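Alpha-ketoglutarate-dependent 2,4-dichlorophenoxyacetate dioxygenase (Bradyrhizobium diazoefficiens, PDB 5BKE) probably catalyses the 2-oxoglutarate-dependent, metal-assisted oxidation of aryloxyalkanoate herbicides such as 2,4-dichlorophenoxyacetate. Local coordinates at residues F107-L113 and S174-F180; E66-G71 and F120-A125; L85-L91 and R275-T281; D164-E168 and A216-M222. The contacts are given in a common frame with arbitrary orientation. Residue numbers count along the deposited sequence, not the author numbering.

The four contacts illustrate how chemistry follows place in a fold. Contacts 1 and 3 are buried and both reach N-oxalylglycine: contact 3 through two arginines of 275-281, Arg279 on the strand and Arg275 just before it, contact 1 through Asn111, its remaining surface joining two helical segments by cation-pi and apolar packing. They touch where Asn108 and Asn111 meet Ser89 and Val88. Contact 2 is a surface contact of two loops, dominated by one arginine and backbone carbonyls; it adjoins contact 3 at Thr281, against which Glu66 and Ala125 lie. Contact 4, partly buried, pairs strands of a different sheet, its centre about 30 Å from that of contact 3, joined by backbone hydrogen bonds and apolar side chains.

Contact 1: residues F107-L113 and S174-F180; sequences FNLGNCL and SRGSLGF. With OGA (N-oxalylglycine), chain O.
A Schellman motif ends one segment here, while an arginine-aromatic cation-pi contact and a leucine cluster join the two. Phe107 and Asn108 lie on helix 103-108, followed by a 3-10 segment, 109-112, before Leu113 turns extended. Opposite, the chain leaving helix 171-176 makes a type I turn from Gly176 to Gly179, where Gly179 takes positive phi (99°) and the N atoms of Gly179 and Phe180 bond back to Gly176 O (3.2 Å) and, weakly, to Arg175 O (3.1 Å).

The backbones come closest at Gly110 and Arg175, with CA atoms 5.9 Å apart; a CB on Gly110 would clash with the guanidinium. Arg175 (m, m, t, chi4 -99°) lies over the face of Phe107 (chi1 t), its CD 4.0 Å and its CZ 4.3 Å from the ring centroid. Phe107 in turn points its edge at the face of Phe180 (chi1 t), centroids 5.5 Å apart and planes at 75°. Leu178 (m, t) meets Leu113 (m, t), CG to CD1 3.9 Å, and Leu109, CD1 to CB 4.2 Å; Leu229 of the second subunit packs on Leu178.

On the far side Asn111 (m) belongs to the ligand pocket, its CG 3.5 Å from O2' of N-oxalylglycine. A water joins the segments, donating to Gly110 O (2.7 Å) and accepting from Arg175 NH2 (3.1 Å).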
# COMPACT_ATOMS: atom_id res chain seq x y z
N PHE C 107 -25.03 17.23 47.73
CA PHE C 107 -25.58 16.90 46.42
C PHE C 107 -24.73 17.50 45.28
O PHE C 107 -24.49 16.82 44.28
CB PHE C 107 -27.04 17.37 46.34
CG PHE C 107 -27.82 16.75 45.20
CD1 PHE C 107 -27.87 17.38 43.94
CD2 PHE C 107 -28.55 15.57 45.39
CE1 PHE C 107 -28.61 16.82 42.89
CE2 PHE C 107 -29.28 15.01 44.34
CZ PHE C 107 -29.31 15.63 43.10
N ASN C 108 -24.28 18.75 45.46
CA ASN C 108 -23.42 19.47 44.48
C ASN C 108 -22.04 18.84 44.28
O ASN C 108 -21.36 19.11 43.29
CB ASN C 108 -23.20 20.92 44.90
CG ASN C 108 -24.43 21.79 44.70
OD1 ASN C 108 -25.48 21.35 44.20
ND2 ASN C 108 -24.31 23.06 45.10
N LEU C 109 -21.61 18.02 45.24
CA LEU C 109 -20.37 17.25 45.16
C LEU C 109 -20.43 16.19 44.06
O LEU C 109 -19.39 15.72 43.59
CB LEU C 109 -20.01 16.64 46.52
CG LEU C 109 -19.48 17.61 47.59
CD1 LEU C 109 -19.27 16.88 48.91
CD2 LEU C 109 -18.20 18.32 47.16
N GLY C 110 -21.66 15.84 43.64
CA GLY C 110 -21.91 15.03 42.45
C GLY C 110 -21.19 15.51 41.20
O GLY C 110 -20.77 14.69 40.38
N ASN C 111 -21.03 16.82 41.06
CA ASN C 111 -20.33 17.41 39.91
C ASN C 111 -18.85 17.01 39.84
O ASN C 111 -18.23 17.16 38.79
CB ASN C 111 -20.51 18.94 39.86
CG ASN C 111 -21.86 19.36 39.28
OD1 ASN C 111 -22.67 18.52 38.86
ND2 ASN C 111 -22.11 20.66 39.24
N CYS C 112 -18.31 16.47 40.94
CA CYS C 112 -16.92 16.04 40.98
C CYS C 112 -16.70 14.73 40.28
O CYS C 112 -15.56 14.36 40.01
CB CYS C 112 -16.40 15.97 42.42
SG CYS C 112 -16.29 17.59 43.22
N LEU C 113 -17.79 14.02 40.00
CA LEU C 113 -17.75 12.79 39.22
C LEU C 113 -17.88 13.07 37.72
O LEU C 113 -18.53 14.05 37.32
CB LEU C 113 -18.84 11.82 39.69
CG LEU C 113 -18.90 11.46 41.18
CD1 LEU C 113 -20.20 10.74 41.50
CD2 LEU C 113 -17.70 10.61 41.60
N SER C 174 -25.66 8.42 40.76
CA SER C 174 -24.49 9.28 40.93
C SER C 174 -24.31 9.75 42.37
O SER C 174 -23.20 9.71 42.90
CB SER C 174 -24.54 10.47 39.98
OG SER C 174 -25.72 11.22 40.15
N ARG C 175 -25.41 10.18 43.00
CA ARG C 175 -25.37 10.62 44.40
C ARG C 175 -25.21 9.43 45.32
O ARG C 175 -24.55 9.53 46.35
CB ARG C 175 -26.60 11.47 44.78
CG ARG C 175 -26.82 12.71 43.94
CD ARG C 175 -25.57 13.56 43.78
NE ARG C 175 -25.74 14.72 42.88
CZ ARG C 175 -25.36 14.77 41.60
NH1 ARG C 175 -25.54 15.89 40.91
NH2 ARG C 175 -24.79 13.73 41.00
N GLY C 176 -25.78 8.29 44.92
CA GLY C 176 -25.61 7.02 45.64
C GLY C 176 -24.19 6.50 45.77
O GLY C 176 -23.84 5.91 46.80
N SER C 177 -23.36 6.70 44.75
CA SER C 177 -21.95 6.28 44.83
C SER C 177 -21.13 7.17 45.77
O SER C 177 -20.04 6.78 46.21
CB SER C 177 -21.30 6.18 43.44
OG SER C 177 -21.38 7.40 42.75
N LEU C 178 -21.66 8.36 46.07
CA LEU C 178 -21.04 9.26 47.03
C LEU C 178 -21.57 9.07 48.46
O LEU C 178 -21.13 9.76 49.37
CB LEU C 178 -21.19 10.73 46.58
CG LEU C 178 -20.38 11.20 45.35
CD1 LEU C 178 -20.57 12.69 45.12
CD2 LEU C 178 -18.90 10.87 45.45
N GLY C 179 -22.51 8.14 48.65
CA GLY C 179 -23.10 7.85 49.98
C GLY C 179 -24.44 8.49 50.29
O GLY C 179 -25.08 8.14 51.28
N PHE C 180 -24.86 9.44 49.44
CA PHE C 180 -26.16 10.12 49.50
C PHE C 180 -27.25 9.11 49.04
O PHE C 180 -27.55 9.02 47.83
CB PHE C 180 -26.07 11.34 48.57
CG PHE C 180 -27.13 12.40 48.78
CD1 PHE C 180 -28.46 12.19 48.36
CD2 PHE C 180 -26.78 13.64 49.31
CE1 PHE C 180 -29.42 13.19 48.52
CE2 PHE C 180 -27.74 14.64 49.47
CZ PHE C 180 -29.06 14.42 49.07
C1 OGA O . -21.90 21.87 35.12
C2 OGA O . -20.74 21.32 35.79
C4 OGA O . -18.61 21.83 36.91
C5 OGA O . -17.98 23.09 37.44
O1 OGA O . -22.60 21.08 34.44
O2 OGA O . -22.11 23.10 35.20
O2' OGA O . -20.72 20.12 36.02
O3 OGA O . -18.67 23.79 38.21
N1 OGA O . -19.76 22.17 36.09
O4 OGA O . -16.82 23.38 37.06
O HOH W 1 -22.65 13.52 38.83

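Contact 2: residues E66-G71 and F120-A125; sequences EDARGG and FRPIPA
Two irregular loops can be tied together by one arginine that satisfies backbone carbonyls. The 66-71 loop folds Ala68 to Gly71 into a type II turn, with Gly70 at positive phi (84°) and a weak Gly71 N to Ala68 O bond (3.1 Å). Closest CA pairs are Glu66 with Ala125 (7.0 Å), Gly71 with Phe120 (8.5 Å) and Gly70 with Arg121 (8.8 Å).

Arg121 (m, t, t, chi4 -81°) reaches into the turn: NH1 donates to Arg69 O at 2.9 Å and NH2, weakly, to Ala68 O at 3.2 Å. Its NE faces Glu66 OE1 in a 3.4 Å salt bridge, both atoms also hydrogen-bonded to Ser118 OG. Glu66 (t, t) has its other oxygen, OE2, satisfied by a water 2.5 Å away, which also donates to Ile123 O at 2.6 Å. Phe120 (p) brings CE1 to 4.1 Å from Gly71 CA, while its ring meets His215 edge-to-face and its side chain lies about 8 Å from the manganese.

The result is a type II turn whose carbonyls are held by an arginine, in a surface loop pair beside the manganese site.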
# COMPACT_ATOMS: atom_id res chain seq x y z
N GLU C 66 -33.42 24.16 28.31
CA GLU C 66 -33.83 22.95 28.99
C GLU C 66 -34.62 23.31 30.25
O GLU C 66 -34.17 24.13 31.07
CB GLU C 66 -32.63 22.07 29.36
CG GLU C 66 -33.04 20.65 29.72
CD GLU C 66 -31.89 19.75 30.12
OE1 GLU C 66 -31.27 19.98 31.19
OE2 GLU C 66 -31.62 18.78 29.38
N ASP C 67 -35.79 22.69 30.39
CA ASP C 67 -36.59 22.76 31.62
C ASP C 67 -35.81 22.19 32.82
O ASP C 67 -35.49 21.00 32.86
CB ASP C 67 -37.93 22.05 31.42
CG ASP C 67 -38.92 22.28 32.57
OD1 ASP C 67 -38.60 22.95 33.58
OD2 ASP C 67 -40.06 21.79 32.44
N ALA C 68 -35.50 23.07 33.77
CA ALA C 68 -34.70 22.77 34.95
C ALA C 68 -35.34 21.80 35.96
O ALA C 68 -34.62 21.12 36.70
CB ALA C 68 -34.29 24.06 35.65
N ARG C 69 -36.68 21.75 35.99
CA ARG C 69 -37.44 20.92 36.94
C ARG C 69 -37.05 19.43 36.92
O ARG C 69 -36.93 18.83 35.85
CB ARG C 69 -38.94 21.08 36.71
CG ARG C 69 -39.62 22.04 37.68
CD ARG C 69 -40.30 21.30 38.83
NE ARG C 69 -41.54 20.64 38.40
CZ ARG C 69 -42.20 19.70 39.09
NH1 ARG C 69 -41.75 19.27 40.26
NH2 ARG C 69 -43.31 19.19 38.58
N GLY C 70 -36.86 18.86 38.12
CA GLY C 70 -36.38 17.48 38.29
C GLY C 70 -34.87 17.31 38.22
O GLY C 70 -34.37 16.18 38.15
N GLY C 71 -34.14 18.43 38.25
CA GLY C 71 -32.68 18.45 38.09
C GLY C 71 -31.83 18.62 39.34
O GLY C 71 -30.65 18.29 39.33
N PHE C 120 -29.80 11.80 33.00
CA PHE C 120 -30.98 11.29 33.74
C PHE C 120 -32.34 11.74 33.18
O PHE C 120 -33.37 11.45 33.77
CB PHE C 120 -30.88 11.70 35.22
CG PHE C 120 -30.69 13.18 35.43
CD1 PHE C 120 -31.78 14.07 35.35
CD2 PHE C 120 -29.41 13.70 35.68
CE1 PHE C 120 -31.59 15.44 35.52
CE2 PHE C 120 -29.22 15.08 35.86
CZ PHE C 120 -30.31 15.95 35.77
N ARG C 121 -32.34 12.46 32.05
CA ARG C 121 -33.57 12.89 31.38
C ARG C 121 -33.81 12.08 30.11
O ARG C 121 -32.85 11.76 29.40
CB ARG C 121 -33.52 14.37 31.00
CG ARG C 121 -33.34 15.32 32.16
CD ARG C 121 -33.54 16.75 31.69
NE ARG C 121 -33.17 17.69 32.74
CZ ARG C 121 -33.95 18.03 33.77
NH1 ARG C 121 -35.17 17.52 33.90
NH2 ARG C 121 -33.49 18.89 34.67
N PRO C 122 -35.10 11.76 29.80
CA PRO C 122 -35.40 10.99 28.59
C PRO C 122 -34.87 11.65 27.31
O PRO C 122 -34.42 10.95 26.39
CB PRO C 122 -36.94 10.89 28.59
CG PRO C 122 -37.41 11.87 29.61
CD PRO C 122 -36.31 11.94 30.63
N ILE C 123 -34.92 12.98 27.25
CA ILE C 123 -34.22 13.74 26.21
C ILE C 123 -33.07 14.50 26.89
O ILE C 123 -33.31 15.51 27.56
CB ILE C 123 -35.17 14.67 25.40
CG1 ILE C 123 -36.32 13.86 24.75
CG2 ILE C 123 -34.39 15.39 24.32
CD1 ILE C 123 -37.44 14.68 24.13
N PRO C 124 -31.82 14.00 26.75
CA PRO C 124 -30.71 14.65 27.46
C PRO C 124 -30.27 15.95 26.79
O PRO C 124 -30.53 16.14 25.60
CB PRO C 124 -29.60 13.60 27.40
CG PRO C 124 -29.85 12.88 26.11
CD PRO C 124 -31.35 12.86 25.94
N ALA C 125 -29.60 16.81 27.55
CA ALA C 125 -29.15 18.13 27.09
C ALA C 125 -28.27 18.08 25.83
O ALA C 125 -27.56 17.11 25.60
CB ALA C 125 -28.40 18.83 28.20
O HOH W 2 -32.88 18.10 27.38

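Contact 3: residues L85-L91 and R275-T281; sequences LNDVSNL and RDMRRAT. With OGA (N-oxalylglycine), chain O.
The guanidinium of Arg279 lays one face over Asn86 CB, beside the antiparallel pairing of 86-87 with 276-281. Asn86 and Arg279 form a hydrogen-bonded pair (CA atoms 5.0 Å apart), with Asn86 N to Arg279 O at 2.8 Å and Arg279 N to Asn86 O at 3.0 Å; Asp87 and Arg278 follow as a non-hydrogen-bonded pair (5.2 Å). Beyond strand 86-87, backbone bonds go on in the loop: Val88 N to Met277 O (3.2 Å) and Asn90 N to Arg275 O (3.2 Å), while Asn90 OD1 accepts from Arg275 N (2.7 Å). Asp87 OD1 takes Ser89 N (3.1 Å) in an Asx turn, and Ser89 OG takes Leu91 N (3.1 Å) in an ST turn.

The two arginines grip opposite ends of N-oxalylglycine, the 2-oxoglutarate analogue. Arg275, extended (t, t, t), donates from NH1 to O3 (2.8 Å) and from NH2 to O4 (3.0 Å); Arg279 NH1 reaches O1 (2.8 Å), while its NE bonds Thr281 OG1 (2.8 Å). Val88 CG2 adds a contact 3.5 Å from ligand O2. Arginine anchoring of the cosubstrate carboxylate is a feature of 2-oxoglutarate dioxygenases with the double-stranded beta-helix (cupin) fold; here His115, Asp117 and His264 hold the manganese.

In the larger sheet strand 276-281 lies between 86-87, which forms an outer edge within the chain, and 127-132, while helix 52-59 packs on Leu85 and Ala280.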
# COMPACT_ATOMS: atom_id res chain seq x y z
N LEU C 85 -30.63 30.76 34.23
CA LEU C 85 -29.41 29.96 34.46
C LEU C 85 -29.45 28.98 35.63
O LEU C 85 -30.05 29.26 36.68
CB LEU C 85 -28.18 30.87 34.60
CG LEU C 85 -27.88 31.93 33.53
CD1 LEU C 85 -26.47 32.44 33.75
CD2 LEU C 85 -28.03 31.43 32.10
N ASN C 86 -28.80 27.84 35.44
CA ASN C 86 -28.57 26.87 36.51
C ASN C 86 -27.42 27.37 37.38
O ASN C 86 -26.36 27.78 36.89
CB ASN C 86 -28.24 25.48 35.96
CG ASN C 86 -29.12 25.09 34.80
OD1 ASN C 86 -28.70 25.16 33.64
ND2 ASN C 86 -30.36 24.71 35.10
N ASP C 87 -27.67 27.34 38.68
CA ASP C 87 -26.70 27.75 39.66
C ASP C 87 -25.86 26.52 39.97
O ASP C 87 -26.34 25.57 40.60
CB ASP C 87 -27.42 28.30 40.89
CG ASP C 87 -26.48 28.92 41.90
OD1 ASP C 87 -25.24 28.84 41.75
OD2 ASP C 87 -27.00 29.50 42.87
N VAL C 88 -24.62 26.53 39.47
CA VAL C 88 -23.66 25.46 39.76
C VAL C 88 -22.50 25.97 40.64
O VAL C 88 -21.40 25.41 40.65
CB VAL C 88 -23.17 24.73 38.47
CG1 VAL C 88 -24.32 23.99 37.80
CG2 VAL C 88 -22.52 25.70 37.50
N SER C 89 -22.78 27.05 41.39
CA SER C 89 -21.86 27.63 42.37
C SER C 89 -21.79 26.81 43.67
O SER C 89 -22.46 25.78 43.81
CB SER C 89 -22.27 29.08 42.68
OG SER C 89 -23.33 29.13 43.63
N ASN C 90 -20.97 27.26 44.62
CA ASN C 90 -20.95 26.68 45.97
C ASN C 90 -21.68 27.56 47.01
O ASN C 90 -21.45 27.44 48.22
CB ASN C 90 -19.50 26.35 46.38
CG ASN C 90 -18.65 27.58 46.66
OD1 ASN C 90 -18.92 28.68 46.18
ND2 ASN C 90 -17.59 27.39 47.43
N LEU C 91 -22.56 28.43 46.52
CA LEU C 91 -23.25 29.44 47.35
C LEU C 91 -24.73 29.10 47.59
O LEU C 91 -25.39 28.50 46.73
CB LEU C 91 -23.14 30.83 46.70
CG LEU C 91 -21.81 31.32 46.09
CD1 LEU C 91 -22.03 32.56 45.23
CD2 LEU C 91 -20.74 31.58 47.14
N ARG C 275 -17.21 30.40 44.93
CA ARG C 275 -17.03 29.90 43.57
C ARG C 275 -18.34 30.15 42.86
O ARG C 275 -19.27 29.36 42.99
CB ARG C 275 -16.68 28.41 43.58
CG ARG C 275 -16.29 27.88 42.21
CD ARG C 275 -15.75 26.46 42.28
NE ARG C 275 -15.17 26.05 41.00
CZ ARG C 275 -15.81 25.37 40.05
NH1 ARG C 275 -17.08 24.99 40.22
NH2 ARG C 275 -15.17 25.06 38.93
N ASP C 276 -18.43 31.26 42.13
CA ASP C 276 -19.66 31.64 41.44
C ASP C 276 -19.59 31.25 39.96
O ASP C 276 -19.01 31.97 39.12
CB ASP C 276 -19.97 33.13 41.64
CG ASP C 276 -21.38 33.51 41.19
OD1 ASP C 276 -22.09 32.68 40.58
OD2 ASP C 276 -21.78 34.67 41.44
N MET C 277 -20.17 30.08 39.67
CA MET C 277 -20.21 29.50 38.33
C MET C 277 -21.67 29.32 37.93
O MET C 277 -22.47 28.75 38.69
CB MET C 277 -19.47 28.14 38.30
CG MET C 277 -18.06 28.13 38.88
SD MET C 277 -16.86 29.16 37.99
CE MET C 277 -16.61 28.17 36.51
N ARG C 278 -22.01 29.81 36.74
CA ARG C 278 -23.39 29.86 36.25
C ARG C 278 -23.49 29.24 34.85
O ARG C 278 -22.69 29.55 33.97
CB ARG C 278 -23.91 31.29 36.24
CG ARG C 278 -23.65 32.05 37.53
CD ARG C 278 -24.29 33.43 37.53
NE ARG C 278 -23.93 34.15 38.74
CZ ARG C 278 -24.29 35.40 39.03
NH1 ARG C 278 -25.05 36.12 38.20
NH2 ARG C 278 -23.89 35.94 40.18
N ARG C 279 -24.49 28.38 34.66
CA ARG C 279 -24.66 27.57 33.45
C ARG C 279 -25.96 27.89 32.69
O ARG C 279 -27.01 28.03 33.30
CB ARG C 279 -24.63 26.07 33.81
CG ARG C 279 -24.50 25.11 32.63
CD ARG C 279 -24.51 23.65 33.06
NE ARG C 279 -25.86 23.09 33.07
CZ ARG C 279 -26.23 21.95 33.65
NH1 ARG C 279 -25.36 21.19 34.32
NH2 ARG C 279 -27.50 21.56 33.57
N ALA C 280 -25.87 28.04 31.37
CA ALA C 280 -27.05 27.97 30.51
C ALA C 280 -27.09 26.59 29.86
O ALA C 280 -26.04 26.05 29.46
CB ALA C 280 -27.04 29.07 29.46
N THR C 281 -28.28 26.02 29.78
CA THR C 281 -28.46 24.68 29.19
C THR C 281 -29.45 24.70 28.03
O THR C 281 -30.58 25.19 28.17
CB THR C 281 -28.86 23.63 30.25
OG1 THR C 281 -28.06 23.83 31.42
CG2 THR C 281 -28.60 22.23 29.73
C1 OGA O . -21.90 21.87 35.12
C2 OGA O . -20.74 21.32 35.79
C4 OGA O . -18.61 21.83 36.91
C5 OGA O . -17.98 23.09 37.44
O1 OGA O . -22.60 21.08 34.44
O2 OGA O . -22.11 23.10 35.20
O2' OGA O . -20.72 20.12 36.02
O3 OGA O . -18.67 23.79 38.21
N1 OGA O . -19.76 22.17 36.09
O4 OGA O . -16.82 23.38 37.06
O HOH W 3 -19.06 25.57 42.21

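Contact 4: residues D164-E168 and A216-M222; sequences DLVCE and AGKIASM
Backbone hydrogen bonds set the register here. Strands 166-168 and 216-219 run antiparallel but strongly splayed, their short axes at 135° and 4.8 Å apart at closest approach. Ala220 N donates to Val166 O (2.8 Å), Glu168 N to Lys218 O (3.0 Å) and Gly217 N to Glu168 O (3.1 Å). Cys167 and Ile219 form the non-hydrogen-bonded pair between these bonds, CA atoms 4.4 Å apart.

Weaker CA-H...O contacts run alongside: Cys167 CA to Lys218 O at 3.3 Å, and Ile219 CA to Val166 O and Ala216 CA to Glu168 O, each at 3.4 Å.

Apolar contacts gather on the Cys167 and Ile219 face. Cys167 (m) brings SG to 4.1 Å from Ile219 CG1 and CB to 4.0 Å from Ala216 CB; Leu165 (m, t) puts CD2 4.1 Å from Ile219 CG2 and CD1 4.3 Å from Met222 SD. Helix 224-238 covers this face. Elsewhere Val166 CB meets Ala220 CB (4.3 Å) and Glu168 CD lies 3.9 Å from Lys218 CD, Tyr173 of helix 171-176 touching both Glu168 and Lys218.

One water accepts from Val166 N (2.9 Å) and hydrogen-bonds Ser221 OG (2.9 Å). A type I turn from Ile219 to Met222, closed by Met222 N to Ile219 O (3.2 Å), leads the chain off.

This is the edge of a four-stranded antiparallel sheet, strand 216-219 outermost within the chain and 166-169 pairing on its other side with 194-201.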
# COMPACT_ATOMS: atom_id res chain seq x y z
N ASP C 164 -25.27 -2.55 21.33
CA ASP C 164 -26.71 -2.46 21.58
C ASP C 164 -27.08 -2.35 23.06
O ASP C 164 -28.27 -2.36 23.41
CB ASP C 164 -27.46 -3.63 20.92
CG ASP C 164 -27.31 -3.63 19.40
OD1 ASP C 164 -27.81 -2.70 18.74
OD2 ASP C 164 -26.68 -4.57 18.86
N LEU C 165 -26.08 -2.22 23.92
CA LEU C 165 -26.32 -2.11 25.36
C LEU C 165 -27.03 -0.81 25.78
O LEU C 165 -26.83 0.25 25.18
CB LEU C 165 -25.02 -2.32 26.14
CG LEU C 165 -24.33 -3.69 26.04
CD1 LEU C 165 -23.10 -3.74 26.93
CD2 LEU C 165 -25.28 -4.85 26.35
N VAL C 166 -27.90 -0.94 26.78
CA VAL C 166 -28.68 0.18 27.30
C VAL C 166 -28.36 0.37 28.79
O VAL C 166 -28.34 -0.61 29.55
CB VAL C 166 -30.20 -0.02 27.04
CG1 VAL C 166 -31.04 1.07 27.68
CG2 VAL C 166 -30.51 -0.04 25.54
N CYS C 167 -28.13 1.63 29.18
CA CYS C 167 -27.88 1.99 30.59
C CYS C 167 -29.10 2.68 31.22
O CYS C 167 -29.84 3.39 30.54
CB CYS C 167 -26.67 2.92 30.70
SG CYS C 167 -25.11 2.29 30.01
N GLU C 168 -29.28 2.46 32.52
CA GLU C 168 -30.27 3.18 33.33
C GLU C 168 -29.60 4.35 34.05
O GLU C 168 -28.69 4.15 34.86
CB GLU C 168 -30.95 2.24 34.33
CG GLU C 168 -31.71 1.10 33.66
CD GLU C 168 -32.67 0.34 34.57
OE1 GLU C 168 -32.99 0.82 35.69
OE2 GLU C 168 -33.11 -0.75 34.14
N ALA C 216 -25.35 6.78 35.20
CA ALA C 216 -25.53 5.40 34.77
C ALA C 216 -25.07 4.40 35.84
O ALA C 216 -23.87 4.30 36.15
CB ALA C 216 -24.83 5.14 33.44
N GLY C 217 -26.04 3.70 36.42
CA GLY C 217 -25.79 2.80 37.53
C GLY C 217 -25.96 1.33 37.23
O GLY C 217 -25.60 0.49 38.05
N LYS C 218 -26.51 1.01 36.06
CA LYS C 218 -26.56 -0.38 35.59
C LYS C 218 -26.74 -0.46 34.07
O LYS C 218 -27.20 0.49 33.44
CB LYS C 218 -27.65 -1.19 36.32
CG LYS C 218 -29.08 -0.93 35.85
CD LYS C 218 -30.07 -1.91 36.48
CE LYS C 218 -29.95 -3.31 35.90
NZ LYS C 218 -30.83 -4.27 36.64
N ILE C 219 -26.34 -1.61 33.52
CA ILE C 219 -26.68 -1.99 32.15
C ILE C 219 -27.90 -2.90 32.23
O ILE C 219 -27.93 -3.86 33.01
CB ILE C 219 -25.47 -2.63 31.42
CG1 ILE C 219 -24.36 -1.59 31.23
CG2 ILE C 219 -25.90 -3.22 30.08
CD1 ILE C 219 -22.98 -2.14 30.91
N ALA C 220 -28.91 -2.58 31.41
CA ALA C 220 -30.22 -3.22 31.41
C ALA C 220 -30.19 -4.74 31.27
O ALA C 220 -30.88 -5.44 32.01
CB ALA C 220 -31.09 -2.61 30.32
N SER C 221 -29.38 -5.25 30.34
CA SER C 221 -29.38 -6.68 30.02
C SER C 221 -28.42 -7.51 30.87
O SER C 221 -28.32 -8.73 30.69
CB SER C 221 -29.10 -6.88 28.52
OG SER C 221 -27.85 -6.31 28.15
N MET C 222 -27.71 -6.86 31.79
CA MET C 222 -26.69 -7.52 32.61
C MET C 222 -27.03 -7.46 34.10
O MET C 222 -27.88 -6.68 34.52
CB MET C 222 -25.31 -6.89 32.36
CG MET C 222 -24.79 -7.03 30.93
SD MET C 222 -23.36 -5.99 30.57
CE MET C 222 -22.04 -6.88 31.39
O HOH W 4 -28.75 -3.62 27.60